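Adhesion and penetration protein autotransporter (Haemophilus influenzae, PDB 3SYJ) promotes adherence to and invasion of host cells and, as the passenger domain of an autotransporter, probably acts as a serine protease. Local coordinates at residues 594-599 with 619-624; 86-91 with 673-678; 15-20 with 176-181; 641-646 with 696-701; 568-573 with 587-592. All coordinates share one frame; numbering follows the deposited sequence.

Contact 1. Residues 594-599 with 619-624; sequences TPHAYN and DHDWIN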
# COMPACT_ATOMS: atom_id res chain seq x y z
N THR A 594 -17.82 -32.20 22.73
CA THR A 594 -16.96 -33.33 23.05
C THR A 594 -17.88 -34.52 23.33
O THR A 594 -18.89 -34.36 24.01
CB THR A 594 -16.11 -33.05 24.30
OG1 THR A 594 -15.31 -31.89 24.07
CG2 THR A 594 -15.22 -34.24 24.64
N PRO A 595 -17.55 -35.70 22.79
CA PRO A 595 -18.36 -36.90 23.07
C PRO A 595 -18.33 -37.29 24.54
O PRO A 595 -17.29 -37.17 25.19
CB PRO A 595 -17.66 -37.98 22.24
CG PRO A 595 -16.94 -37.24 21.17
CD PRO A 595 -16.52 -35.95 21.77
N HIS A 596 -19.46 -37.78 25.06
CA HIS A 596 -19.50 -38.34 26.41
C HIS A 596 -20.35 -39.60 26.42
O HIS A 596 -21.34 -39.70 25.69
CB HIS A 596 -20.04 -37.33 27.43
CG HIS A 596 -19.09 -36.22 27.77
ND1 HIS A 596 -17.95 -36.42 28.52
CD2 HIS A 596 -19.11 -34.90 27.47
CE1 HIS A 596 -17.31 -35.28 28.66
NE2 HIS A 596 -17.99 -34.34 28.03
N ALA A 597 -19.98 -40.57 27.26
CA ALA A 597 -20.74 -41.81 27.36
C ALA A 597 -22.21 -41.56 27.71
O ALA A 597 -22.53 -40.76 28.60
CB ALA A 597 -20.10 -42.73 28.37
N TYR A 598 -23.09 -42.25 26.99
CA TYR A 598 -24.54 -42.14 27.13
C TYR A 598 -24.99 -42.56 28.54
O TYR A 598 -24.45 -43.50 29.10
CB TYR A 598 -25.19 -43.04 26.08
CG TYR A 598 -26.71 -43.01 25.99
CD1 TYR A 598 -27.36 -42.11 25.17
CD2 TYR A 598 -27.49 -43.92 26.71
CE1 TYR A 598 -28.74 -42.09 25.06
CE2 TYR A 598 -28.88 -43.91 26.61
CZ TYR A 598 -29.50 -42.99 25.78
OH TYR A 598 -30.88 -42.96 25.66
N ASN A 599 -25.99 -41.88 29.09
CA ASN A 599 -26.48 -42.21 30.43
C ASN A 599 -27.67 -43.17 30.40
O ASN A 599 -28.79 -42.76 30.09
CB ASN A 599 -26.85 -40.95 31.21
CG ASN A 599 -27.47 -41.26 32.57
OD1 ASN A 599 -27.29 -42.35 33.11
ND2 ASN A 599 -28.20 -40.30 33.12
N ASP A 619 -22.44 -28.08 27.36
CA ASP A 619 -22.48 -26.88 26.54
C ASP A 619 -21.17 -26.08 26.56
O ASP A 619 -20.90 -25.29 25.65
CB ASP A 619 -23.66 -25.99 26.97
CG ASP A 619 -24.25 -25.19 25.82
OD1 ASP A 619 -24.07 -25.57 24.64
OD2 ASP A 619 -24.92 -24.17 26.10
N HIS A 620 -20.36 -26.27 27.60
CA HIS A 620 -19.08 -25.58 27.73
C HIS A 620 -17.91 -26.45 27.27
O HIS A 620 -16.75 -26.02 27.30
CB HIS A 620 -18.83 -25.19 29.19
CG HIS A 620 -18.59 -26.36 30.09
ND1 HIS A 620 -19.60 -27.01 30.75
CD2 HIS A 620 -17.44 -27.00 30.42
CE1 HIS A 620 -19.09 -28.01 31.46
NE2 HIS A 620 -17.78 -28.02 31.27
N ASP A 621 -18.21 -27.68 26.87
CA ASP A 621 -17.17 -28.64 26.52
C ASP A 621 -17.34 -29.08 25.07
O ASP A 621 -17.99 -30.09 24.78
CB ASP A 621 -17.25 -29.84 27.48
CG ASP A 621 -16.24 -30.92 27.16
OD1 ASP A 621 -15.28 -30.63 26.42
OD2 ASP A 621 -16.41 -32.05 27.65
N TRP A 622 -16.77 -28.29 24.16
CA TRP A 622 -16.84 -28.53 22.72
C TRP A 622 -15.45 -28.69 22.11
O TRP A 622 -14.47 -28.19 22.66
CB TRP A 622 -17.55 -27.37 22.01
CG TRP A 622 -19.03 -27.47 22.02
CD1 TRP A 622 -19.84 -27.77 23.09
CD2 TRP A 622 -19.91 -27.27 20.90
NE1 TRP A 622 -21.15 -27.77 22.69
CE2 TRP A 622 -21.23 -27.46 21.36
CE3 TRP A 622 -19.71 -26.94 19.55
CZ2 TRP A 622 -22.34 -27.34 20.53
CZ3 TRP A 622 -20.81 -26.82 18.73
CH2 TRP A 622 -22.11 -27.02 19.22
N ILE A 623 -15.39 -29.39 20.98
CA ILE A 623 -14.16 -29.51 20.21
C ILE A 623 -14.03 -28.36 19.22
O ILE A 623 -14.98 -28.04 18.49
CB ILE A 623 -14.13 -30.84 19.42
CG1 ILE A 623 -14.38 -32.02 20.36
CG2 ILE A 623 -12.81 -30.98 18.67
CD1 ILE A 623 -14.36 -33.39 19.70
N ASN A 624 -12.86 -27.73 19.19
CA ASN A 624 -12.61 -26.64 18.25
C ASN A 624 -12.11 -27.14 16.89
O ASN A 624 -11.27 -28.04 16.83
CB ASN A 624 -11.62 -25.64 18.84
CG ASN A 624 -12.20 -24.89 20.03
OD1 ASN A 624 -13.38 -24.55 20.06
ND2 ASN A 624 -11.36 -24.63 21.02
O HOH W 1 -19.96 -32.09 25.42

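Contact 2. Residues 86-91 with 673-678; sequences GNNPDQ and CTRSDW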
# COMPACT_ATOMS: atom_id res chain seq x y z
N GLY A 86 -24.36 -46.96 20.70
CA GLY A 86 -25.42 -46.17 20.08
C GLY A 86 -26.11 -46.79 18.89
O GLY A 86 -25.80 -47.91 18.48
N ASN A 87 -27.05 -46.05 18.32
CA ASN A 87 -27.90 -46.62 17.29
C ASN A 87 -27.87 -45.87 15.96
O ASN A 87 -28.80 -45.99 15.16
CB ASN A 87 -29.34 -46.75 17.82
CG ASN A 87 -29.46 -47.82 18.89
OD1 ASN A 87 -28.84 -48.88 18.79
ND2 ASN A 87 -30.26 -47.55 19.92
N ASN A 88 -26.81 -45.10 15.74
CA ASN A 88 -26.61 -44.39 14.48
C ASN A 88 -26.45 -45.42 13.37
O ASN A 88 -25.44 -46.12 13.33
CB ASN A 88 -25.36 -43.49 14.58
CG ASN A 88 -25.05 -42.76 13.27
OD1 ASN A 88 -25.75 -42.90 12.27
ND2 ASN A 88 -23.98 -41.97 13.30
N PRO A 89 -27.44 -45.53 12.47
CA PRO A 89 -27.42 -46.54 11.40
C PRO A 89 -26.22 -46.43 10.44
O PRO A 89 -25.88 -47.42 9.79
CB PRO A 89 -28.75 -46.29 10.66
CG PRO A 89 -29.09 -44.86 10.99
CD PRO A 89 -28.68 -44.73 12.43
N ASP A 90 -25.58 -45.26 10.36
CA ASP A 90 -24.38 -45.10 9.54
C ASP A 90 -23.23 -46.01 9.97
O ASP A 90 -22.29 -46.22 9.21
CB ASP A 90 -23.89 -43.64 9.57
CG ASP A 90 -24.82 -42.70 8.85
OD1 ASP A 90 -25.89 -43.18 8.41
OD2 ASP A 90 -24.50 -41.50 8.72
N GLN A 91 -23.32 -46.56 11.18
CA GLN A 91 -22.21 -47.34 11.71
C GLN A 91 -22.17 -48.75 11.14
O GLN A 91 -21.11 -49.36 11.06
CB GLN A 91 -22.26 -47.41 13.24
CG GLN A 91 -21.19 -48.34 13.82
CD GLN A 91 -21.05 -48.22 15.33
OE1 GLN A 91 -22.04 -48.04 16.05
NE2 GLN A 91 -19.81 -48.32 15.83
N CYS A 673 -26.21 -25.94 15.35
CA CYS A 673 -26.43 -27.23 14.71
C CYS A 673 -25.52 -28.29 15.30
O CYS A 673 -24.30 -28.14 15.31
CB CYS A 673 -26.16 -27.13 13.21
SG CYS A 673 -27.46 -26.33 12.30
N THR A 674 -26.12 -29.38 15.78
CA THR A 674 -25.35 -30.48 16.36
C THR A 674 -25.96 -31.80 15.93
O THR A 674 -27.18 -31.91 15.78
CB THR A 674 -25.37 -30.44 17.90
OG1 THR A 674 -26.72 -30.48 18.35
CG2 THR A 674 -24.70 -29.18 18.42
N ARG A 675 -25.10 -32.80 15.73
CA ARG A 675 -25.56 -34.15 15.40
C ARG A 675 -25.42 -35.09 16.60
O ARG A 675 -24.40 -35.09 17.29
CB ARG A 675 -24.82 -34.73 14.18
CG ARG A 675 -24.96 -36.25 14.12
CD ARG A 675 -25.16 -36.81 12.73
NE ARG A 675 -23.89 -37.23 12.15
CZ ARG A 675 -23.71 -38.31 11.38
NH1 ARG A 675 -24.72 -39.13 11.09
NH2 ARG A 675 -22.50 -38.57 10.92
N SER A 676 -26.44 -35.89 16.85
CA SER A 676 -26.42 -36.80 17.97
C SER A 676 -25.57 -38.01 17.65
O SER A 676 -25.82 -38.70 16.66
CB SER A 676 -27.84 -37.25 18.31
OG SER A 676 -27.81 -38.45 19.06
N ASP A 677 -24.56 -38.28 18.49
CA ASP A 677 -23.75 -39.48 18.35
C ASP A 677 -24.60 -40.74 18.52
O ASP A 677 -24.29 -41.80 17.96
CB ASP A 677 -22.62 -39.50 19.39
CG ASP A 677 -21.50 -38.53 19.06
OD1 ASP A 677 -21.29 -38.25 17.86
OD2 ASP A 677 -20.82 -38.06 19.99
N TRP A 678 -25.67 -40.61 19.30
CA TRP A 678 -26.48 -41.77 19.67
C TRP A 678 -27.45 -42.19 18.57
O TRP A 678 -27.70 -43.38 18.39
CB TRP A 678 -27.23 -41.52 20.98
CG TRP A 678 -27.91 -42.76 21.49
CD1 TRP A 678 -29.23 -43.09 21.34
CD2 TRP A 678 -27.30 -43.86 22.18
NE1 TRP A 678 -29.48 -44.31 21.91
CE2 TRP A 678 -28.32 -44.81 22.43
CE3 TRP A 678 -26.01 -44.13 22.62
CZ2 TRP A 678 -28.07 -46.01 23.10
CZ3 TRP A 678 -25.76 -45.31 23.28
CH2 TRP A 678 -26.78 -46.24 23.52
O HOH W 2 -22.38 -41.76 15.75
O HOH W 3 -24.24 -44.79 17.40

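Contact 3. Residues 15-20 with 176-181; sequences FAENKG and HYLTAG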
# COMPACT_ATOMS: atom_id res chain seq x y z
N PHE A 15 -14.42 -43.46 30.46
CA PHE A 15 -13.26 -44.34 30.47
C PHE A 15 -13.51 -45.55 29.56
O PHE A 15 -12.70 -45.86 28.69
CB PHE A 15 -12.95 -44.80 31.91
CG PHE A 15 -11.51 -45.17 32.15
CD1 PHE A 15 -10.58 -44.21 32.53
CD2 PHE A 15 -11.08 -46.48 32.01
CE1 PHE A 15 -9.26 -44.55 32.76
CE2 PHE A 15 -9.76 -46.83 32.23
CZ PHE A 15 -8.84 -45.86 32.61
N ALA A 16 -14.66 -46.20 29.75
CA ALA A 16 -14.98 -47.42 29.01
C ALA A 16 -15.21 -47.16 27.52
O ALA A 16 -14.89 -48.00 26.68
CB ALA A 16 -16.18 -48.11 29.61
N GLU A 17 -15.78 -46.00 27.20
CA GLU A 17 -16.11 -45.66 25.82
C GLU A 17 -15.00 -44.86 25.13
O GLU A 17 -15.17 -44.45 23.99
CB GLU A 17 -17.43 -44.86 25.75
CG GLU A 17 -18.62 -45.46 26.53
CD GLU A 17 -19.10 -46.80 25.98
OE1 GLU A 17 -18.80 -47.13 24.81
OE2 GLU A 17 -19.80 -47.53 26.72
N ASN A 18 -13.88 -44.65 25.81
CA ASN A 18 -12.83 -43.77 25.29
C ASN A 18 -13.41 -42.42 24.90
O ASN A 18 -13.11 -41.89 23.83
CB ASN A 18 -12.11 -44.40 24.08
CG ASN A 18 -11.10 -45.47 24.48
OD1 ASN A 18 -11.25 -46.64 24.11
ND2 ASN A 18 -10.09 -45.09 25.25
N LYS A 19 -14.26 -41.86 25.76
CA LYS A 19 -14.85 -40.55 25.52
C LYS A 19 -14.41 -39.56 26.58
O LYS A 19 -13.51 -39.84 27.36
CB LYS A 19 -16.37 -40.65 25.44
CG LYS A 19 -16.82 -41.47 24.26
CD LYS A 19 -18.33 -41.65 24.20
CE LYS A 19 -18.72 -42.28 22.87
NZ LYS A 19 -20.19 -42.33 22.70
N GLY A 20 -15.05 -38.39 26.61
CA GLY A 20 -14.55 -37.30 27.42
C GLY A 20 -13.06 -37.12 27.16
O GLY A 20 -12.61 -37.06 26.02
N HIS A 176 -26.06 -54.27 30.45
CA HIS A 176 -26.77 -53.09 29.98
C HIS A 176 -25.80 -52.11 29.33
O HIS A 176 -26.09 -51.54 28.29
CB HIS A 176 -27.50 -52.39 31.12
CG HIS A 176 -28.76 -53.06 31.56
ND1 HIS A 176 -29.93 -52.38 31.80
CD2 HIS A 176 -29.03 -54.36 31.83
CE1 HIS A 176 -30.87 -53.22 32.18
NE2 HIS A 176 -30.35 -54.44 32.21
N TYR A 177 -24.66 -51.91 29.98
CA TYR A 177 -23.63 -51.01 29.46
C TYR A 177 -22.25 -51.29 30.08
O TYR A 177 -22.13 -52.09 31.02
CB TYR A 177 -24.02 -49.55 29.65
CG TYR A 177 -24.30 -49.19 31.10
CD1 TYR A 177 -23.26 -48.89 31.97
CD2 TYR A 177 -25.59 -49.18 31.60
CE1 TYR A 177 -23.50 -48.58 33.30
CE2 TYR A 177 -25.85 -48.88 32.91
CZ TYR A 177 -24.80 -48.58 33.76
OH TYR A 177 -25.07 -48.28 35.07
N LEU A 178 -21.23 -50.64 29.55
CA LEU A 178 -19.86 -50.85 29.99
C LEU A 178 -19.46 -49.83 31.05
O LEU A 178 -19.83 -48.66 30.97
CB LEU A 178 -18.90 -50.74 28.81
CG LEU A 178 -19.06 -51.78 27.70
CD1 LEU A 178 -18.35 -51.30 26.46
CD2 LEU A 178 -18.55 -53.15 28.14
N THR A 179 -18.69 -50.28 32.04
CA THR A 179 -18.00 -49.37 32.94
C THR A 179 -16.56 -49.84 33.03
O THR A 179 -16.28 -51.02 32.79
CB THR A 179 -18.59 -49.35 34.36
OG1 THR A 179 -18.61 -50.67 34.91
CG2 THR A 179 -20.00 -48.79 34.34
N ALA A 180 -15.65 -48.94 33.38
CA ALA A 180 -14.24 -49.27 33.37
C ALA A 180 -13.43 -48.29 34.22
O ALA A 180 -13.94 -47.28 34.68
CB ALA A 180 -13.72 -49.28 31.94
N GLY A 181 -12.16 -48.60 34.42
CA GLY A 181 -11.25 -47.73 35.16
C GLY A 181 -9.95 -48.48 35.31
O GLY A 181 -9.80 -49.54 34.70
O HOH W 4 -21.70 -49.59 26.87

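Contact 4. Residues 641-646 with 696-701; sequences VSRNVS and NSIPKT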
# COMPACT_ATOMS: atom_id res chain seq x y z
N VAL A 641 -20.91 -19.71 9.73
CA VAL A 641 -19.78 -20.20 10.51
C VAL A 641 -20.13 -20.03 11.99
O VAL A 641 -20.25 -18.91 12.48
CB VAL A 641 -18.48 -19.45 10.18
CG1 VAL A 641 -17.30 -20.07 10.92
CG2 VAL A 641 -18.24 -19.45 8.67
N SER A 642 -20.31 -21.15 12.68
CA SER A 642 -20.93 -21.16 14.00
C SER A 642 -19.86 -21.41 15.06
O SER A 642 -18.67 -21.23 14.80
CB SER A 642 -21.92 -22.33 14.11
OG SER A 642 -22.75 -22.20 15.26
N ARG A 643 -20.28 -21.82 16.25
CA ARG A 643 -19.45 -21.79 17.45
C ARG A 643 -18.35 -22.84 17.41
O ARG A 643 -18.49 -23.86 16.74
CB ARG A 643 -20.29 -21.97 18.72
CG ARG A 643 -21.19 -23.21 18.72
CD ARG A 643 -21.78 -23.47 20.10
NE ARG A 643 -20.74 -23.81 21.07
CZ ARG A 643 -20.96 -24.18 22.32
NH1 ARG A 643 -22.20 -24.27 22.79
NH2 ARG A 643 -19.93 -24.47 23.12
N ASN A 644 -17.27 -22.57 18.13
CA ASN A 644 -16.12 -23.47 18.20
C ASN A 644 -15.48 -23.76 16.84
O ASN A 644 -15.08 -24.89 16.54
CB ASN A 644 -16.46 -24.75 18.96
CG ASN A 644 -16.88 -24.47 20.40
OD1 ASN A 644 -18.08 -24.40 20.70
ND2 ASN A 644 -15.90 -24.28 21.30
N VAL A 645 -15.37 -22.72 16.02
CA VAL A 645 -14.53 -22.76 14.85
C VAL A 645 -13.34 -21.86 15.14
O VAL A 645 -13.49 -20.64 15.26
CB VAL A 645 -15.25 -22.26 13.59
CG1 VAL A 645 -14.31 -22.27 12.40
CG2 VAL A 645 -16.50 -23.10 13.30
N SER A 646 -12.17 -22.46 15.30
CA SER A 646 -10.98 -21.71 15.65
C SER A 646 -10.62 -20.76 14.52
O SER A 646 -10.27 -19.60 14.76
CB SER A 646 -9.81 -22.66 15.91
OG SER A 646 -9.99 -23.35 17.13
N ASN A 696 -17.06 -18.20 27.71
CA ASN A 696 -15.61 -18.12 27.81
C ASN A 696 -14.92 -19.28 27.11
O ASN A 696 -13.72 -19.21 26.84
CB ASN A 696 -15.16 -18.06 29.27
CG ASN A 696 -15.44 -16.71 29.92
OD1 ASN A 696 -15.49 -15.67 29.25
ND2 ASN A 696 -15.61 -16.72 31.24
N SER A 697 -15.66 -20.34 26.83
CA SER A 697 -15.08 -21.53 26.21
C SER A 697 -15.07 -21.43 24.69
O SER A 697 -14.38 -22.17 24.01
CB SER A 697 -15.83 -22.79 26.64
OG SER A 697 -16.97 -22.98 25.82
N ILE A 698 -15.84 -20.49 24.15
CA ILE A 698 -15.92 -20.34 22.71
C ILE A 698 -14.85 -19.39 22.15
O ILE A 698 -14.77 -18.22 22.54
CB ILE A 698 -17.31 -19.87 22.28
CG1 ILE A 698 -18.37 -20.86 22.78
CG2 ILE A 698 -17.37 -19.70 20.77
CD1 ILE A 698 -19.80 -20.46 22.51
N PRO A 699 -14.01 -19.89 21.23
CA PRO A 699 -12.94 -19.10 20.61
C PRO A 699 -13.50 -18.05 19.65
O PRO A 699 -14.57 -18.25 19.09
CB PRO A 699 -12.16 -20.14 19.80
CG PRO A 699 -13.17 -21.20 19.52
CD PRO A 699 -13.92 -21.30 20.81
N LYS A 700 -12.78 -16.94 19.50
CA LYS A 700 -13.12 -15.94 18.50
C LYS A 700 -12.61 -16.41 17.14
O LYS A 700 -11.41 -16.50 16.92
CB LYS A 700 -12.49 -14.59 18.84
CG LYS A 700 -13.10 -13.90 20.05
CD LYS A 700 -12.54 -12.50 20.23
CE LYS A 700 -12.92 -11.93 21.59
NZ LYS A 700 -12.29 -10.59 21.82
N THR A 701 -13.53 -16.71 16.23
CA THR A 701 -13.16 -17.26 14.94
C THR A 701 -12.25 -16.34 14.14
O THR A 701 -12.59 -15.18 13.89
CB THR A 701 -14.41 -17.54 14.11
OG1 THR A 701 -15.29 -18.38 14.85
CG2 THR A 701 -14.03 -18.20 12.80
O HOH W 5 -17.86 -18.42 14.30
O HOH W 6 -16.86 -25.02 24.04
O HOH W 7 -16.18 -19.99 17.63
O HOH W 8 -9.36 -18.72 17.62

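Contact 5. Residues 568-573 with 587-592; sequences LLLSGG and LFFSGR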
# COMPACT_ATOMS: atom_id res chain seq x y z
N LEU A 568 -26.78 -28.60 5.57
CA LEU A 568 -25.61 -29.46 5.61
C LEU A 568 -24.71 -28.99 6.74
O LEU A 568 -24.24 -27.85 6.76
CB LEU A 568 -24.86 -29.43 4.28
CG LEU A 568 -23.52 -30.17 4.19
CD1 LEU A 568 -23.63 -31.61 4.66
CD2 LEU A 568 -22.97 -30.11 2.75
N LEU A 569 -24.46 -29.87 7.70
CA LEU A 569 -23.58 -29.55 8.81
C LEU A 569 -22.21 -30.17 8.59
O LEU A 569 -22.10 -31.38 8.39
CB LEU A 569 -24.18 -30.03 10.13
CG LEU A 569 -23.25 -30.08 11.35
CD1 LEU A 569 -22.70 -28.70 11.68
CD2 LEU A 569 -23.95 -30.69 12.56
N LEU A 570 -21.18 -29.35 8.61
CA LEU A 570 -19.81 -29.84 8.58
C LEU A 570 -19.17 -29.58 9.94
O LEU A 570 -18.95 -28.42 10.32
CB LEU A 570 -19.01 -29.17 7.47
CG LEU A 570 -19.66 -29.28 6.09
CD1 LEU A 570 -18.95 -28.41 5.06
CD2 LEU A 570 -19.68 -30.73 5.64
N SER A 571 -18.88 -30.64 10.68
CA SER A 571 -18.38 -30.46 12.04
C SER A 571 -16.98 -31.01 12.21
O SER A 571 -16.46 -31.05 13.32
CB SER A 571 -19.33 -31.12 13.05
OG SER A 571 -19.30 -32.53 12.90
N GLY A 572 -16.37 -31.44 11.11
CA GLY A 572 -15.04 -32.02 11.16
C GLY A 572 -13.98 -31.06 10.66
O GLY A 572 -13.46 -30.24 11.41
N GLY A 573 -13.65 -31.14 9.37
CA GLY A 573 -12.67 -30.24 8.81
C GLY A 573 -12.55 -30.30 7.30
O GLY A 573 -12.96 -31.29 6.67
N LEU A 587 -25.73 -24.03 4.95
CA LEU A 587 -24.45 -24.69 5.13
C LEU A 587 -23.77 -24.19 6.40
O LEU A 587 -23.49 -23.00 6.52
CB LEU A 587 -23.56 -24.44 3.91
CG LEU A 587 -22.15 -25.04 3.90
CD1 LEU A 587 -22.21 -26.56 4.00
CD2 LEU A 587 -21.41 -24.61 2.65
N PHE A 588 -23.53 -25.09 7.35
CA PHE A 588 -22.94 -24.72 8.63
C PHE A 588 -21.53 -25.26 8.77
O PHE A 588 -21.30 -26.46 8.58
CB PHE A 588 -23.79 -25.25 9.80
CG PHE A 588 -24.91 -24.33 10.22
CD1 PHE A 588 -25.97 -24.08 9.37
CD2 PHE A 588 -24.90 -23.72 11.46
CE1 PHE A 588 -27.00 -23.23 9.75
CE2 PHE A 588 -25.93 -22.88 11.85
CZ PHE A 588 -26.98 -22.64 10.99
N PHE A 589 -20.60 -24.38 9.09
CA PHE A 589 -19.26 -24.79 9.52
C PHE A 589 -19.24 -24.66 11.03
O PHE A 589 -19.45 -23.57 11.57
CB PHE A 589 -18.18 -23.90 8.91
CG PHE A 589 -18.14 -23.93 7.41
CD1 PHE A 589 -17.26 -24.77 6.74
CD2 PHE A 589 -18.97 -23.12 6.66
CE1 PHE A 589 -17.21 -24.80 5.36
CE2 PHE A 589 -18.94 -23.14 5.29
CZ PHE A 589 -18.06 -23.99 4.63
N SER A 590 -19.01 -25.76 11.72
CA SER A 590 -19.18 -25.77 13.17
C SER A 590 -18.18 -26.67 13.87
O SER A 590 -17.65 -27.62 13.28
CB SER A 590 -20.60 -26.22 13.51
OG SER A 590 -20.85 -26.17 14.91
N GLY A 591 -17.92 -26.38 15.14
CA GLY A 591 -17.27 -27.33 16.01
C GLY A 591 -18.36 -28.28 16.48
O GLY A 591 -19.49 -28.20 15.99
N ARG A 592 -18.04 -29.17 17.41
CA ARG A 592 -19.03 -30.11 17.94
C ARG A 592 -18.80 -30.42 19.42
O ARG A 592 -17.68 -30.31 19.92
CB ARG A 592 -19.02 -31.42 17.14
CG ARG A 592 -17.66 -32.10 17.09
CD ARG A 592 -17.83 -33.61 17.02
NE ARG A 592 -18.43 -34.10 18.26
CZ ARG A 592 -19.05 -35.27 18.38
NH1 ARG A 592 -19.15 -36.10 17.35
NH2 ARG A 592 -19.57 -35.61 19.55

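Contact 1. Residues 594-599 with 619-624
The carboxylate of D621 takes hydrogen bonds at both oxygens from 594-599. T594 OG1 donates to D621 OD1 at 2.7 Å and comes in from above the carboxylate plane, 57° out of it. H596 NE2 donates to D621 OD2 at 2.8 Å. That oxygen lies close to the imidazole plane and is met nearly along its own C-O axis, while ring and carboxylate planes are 64° apart. CG of D621 is anti to the backbone N (chi1 178°), which sends the group toward T594 and H596. D14 OD2, on helix 9-17, accepts from H596 ND1, so both ring nitrogens are used, and the two acids would tend to favour a charged imidazole. The contact lies in the beta-solenoid part of the passenger domain, where the chain leaves strand 586-593 and later comes back into strand 622-629. The helix belongs to the protease-like part. Backbone atoms add a second group of bonds. T594 N donates to D621 O at 2.9 Å, and one water sits 2.9 Å from both T594 O and D621 O. Apolar packing is slight: P595 CD touches I623 CD1 at 3.9 Å, the two side chains crossing at about a right angle.

Contact 2. Residues 86-91 with 673-678
W678 O accepts a hydrogen bond from N87 N at 2.7 Å. D677 O is served by two waters. One, 2.9 Å from D677 O, also accepts from N88 ND2; the other accepts from N88 N. The side-chain oxygen of N88 turns back on its own segment and takes D90 N at 3.0 Å, an Asx turn at the start of the 3-10 segment 89-91. R675 NH1 reaches D90 OD2 at 3.4 Å, at the edge of the guanidinium. This is a long, weak hydrogen bond within a salt bridge; NH1 also donates to G680 O. Both charges have other partners: D90 OD1 pairs with R491, and R675 NH2 donates to N494 O and N540 OD1. The contact joins a loop of the protease-like part to the end of a hairpin of the beta-solenoid part. The hairpin strands, 669-675 and 682-688, are antiparallel and are tied by the C673-C684 disulfide. G86 CA lies over one face of the W678 indole, 3.4 Å from the centroid of its six-membered ring, a CH-pi contact. The bond from CA to CB of W678 points away from 86-91, yet the ring end comes back to lie against G86, with CE3 3.3 Å from G86 CA.

Contact 3. Residues 15-20 with 176-181
F15 CG is anti to its backbone N (chi1 -154°), and the ring meets the strand at A180 and G181. G181 CA lies over one face of the ring, offset toward the rim and 3.7 Å from the centroid, a CH-pi contact. F15 CD2 comes to 3.4 Å from G181 N and 3.8 Å from A180 CB. With E17, CG is anti to the carbonyl carbon (chi1 -50°) and the chain bends at chi2, which sets CD. OE2 is 3.9 Å from L178 CB. A water bridges the segments here, donating to E17 OE2 at 2.8 Å and accepting from L178 N at 2.9 Å. The other carboxylate oxygen, OE1, forms a salt bridge with R56. The contact packs the last turn of helix 9-17 on strand 179-182, outermost within this chain in an antiparallel sheet of the protease-like part, of the Peptidase_PA clan. The helix ends in a Schellman motif, with N18 at positive phi. Between F15 and E17, the methyl of A16 points toward the strand: CB is 3.6 Å from A180 CB and 3.9 Å from L178 CB. I154, on the neighbouring strand 151-155, also touches A16 and A180. No direct hydrogen bond joins the two segments.

Contact 4. Residues 641-646 with 696-701
I698 lies across R643 at about a right angle, with CD1 over one face of the guanidinium, 3.7 Å above its plane and toward the rim. The R643 chain bends at chi3 (-65°), which sets NE. N644 OD1 accepts from that NE at 2.7 Å, close to the guanidinium plane, with a weaker bond from NH2. A salt bridge to D619 and a cation-pi contact with W622 also hold R643. N644 crosses both I698 and P699 at about a right angle; its ND2 is 3.6 Å from P699 CD and donates to N624 OD1. A water accepts from the same ND2 and donates to S697 OG. S697 OG itself bonds to V694 O. The contact belongs to the beta-solenoid part. Here the chain runs from helix 692-697 into strand 701-709, which pairs in parallel with strand 645-654. T701, at the start of strand 701-709, bonds through its side chain. OG1 is anti to the carbonyl carbon (chi1 -55°) and donates to V645 O at 2.9 Å, in the carbonyl plane. A second water donates to T701 OG1 at 2.6 Å and also to S642 O. A third links P699 O to V645 N. The T701 methyl CG2 packs on V645 CG1 at 4.1 Å, the two side chains crossing obliquely.

Contact 5. Residues 568-573 with 587-592
L568 O accepts from F588 N at 2.9 Å, L570 N donates to F588 O at 2.9 Å, and S590 N donates to L570 O at 3.0 Å. F588 uses both its N and its O toward this neighbour, as expected of parallel strands. Strands 568-570 and 587-589 run parallel, their axes 13° apart and 4.9 Å at closest approach. Beyond the last bridge, S571 CA approaches S590 O at 3.2 Å, a CA-H...O contact. S590 OG donates to G591 O in its own segment. Apolar side chains meet on both faces. On the face of L568, L570, L587 and F589, L587 CD1 lies 3.8 Å from L568 CD2 and 3.9 Å from L570 CD1. L570 and F589 lie side by side, pointing the same way. On the other face, L569 CD1 touches F588 CB and is 3.7 Å from S590 CB. C673 touches L569 and F588 there, so the hairpin strand 669-675 covers this side. R592 turns its end away to a salt bridge with D677. Large apolar residues in register (L568 with L587, L569 with F588, L570 with F589) mark the stacking of successive coils of a beta-solenoid. The backbone groups that face the neighbouring strand pair with each other, so the buried side chains of the bridged residues can be apolar on both faces.

Contacts 1, 4 and 5 lie in the beta-solenoid part, and contact 3 in the protease-like part. Contact 2 joins the two parts. Contact 1 touches all the others: P595 O meets G20 N of contact 3 at 2.9 Å, Y598 stacks on W678 of contact 2, N624 CB lies 3.3 Å from S646 OG of contact 4, and I623 N lies 2.7 Å from R592 O of contact 5. Contact 5 also reaches contact 2, with L569 CD2 4.0 Å from R675 N, and contact 4 by backbone bonds to S642 and R643. The centres of contacts 4 and 5 are about 12 Å apart, those of contacts 3 and 4 about 29 Å. All five lie away from S218, the active-site serine inferred by similarity.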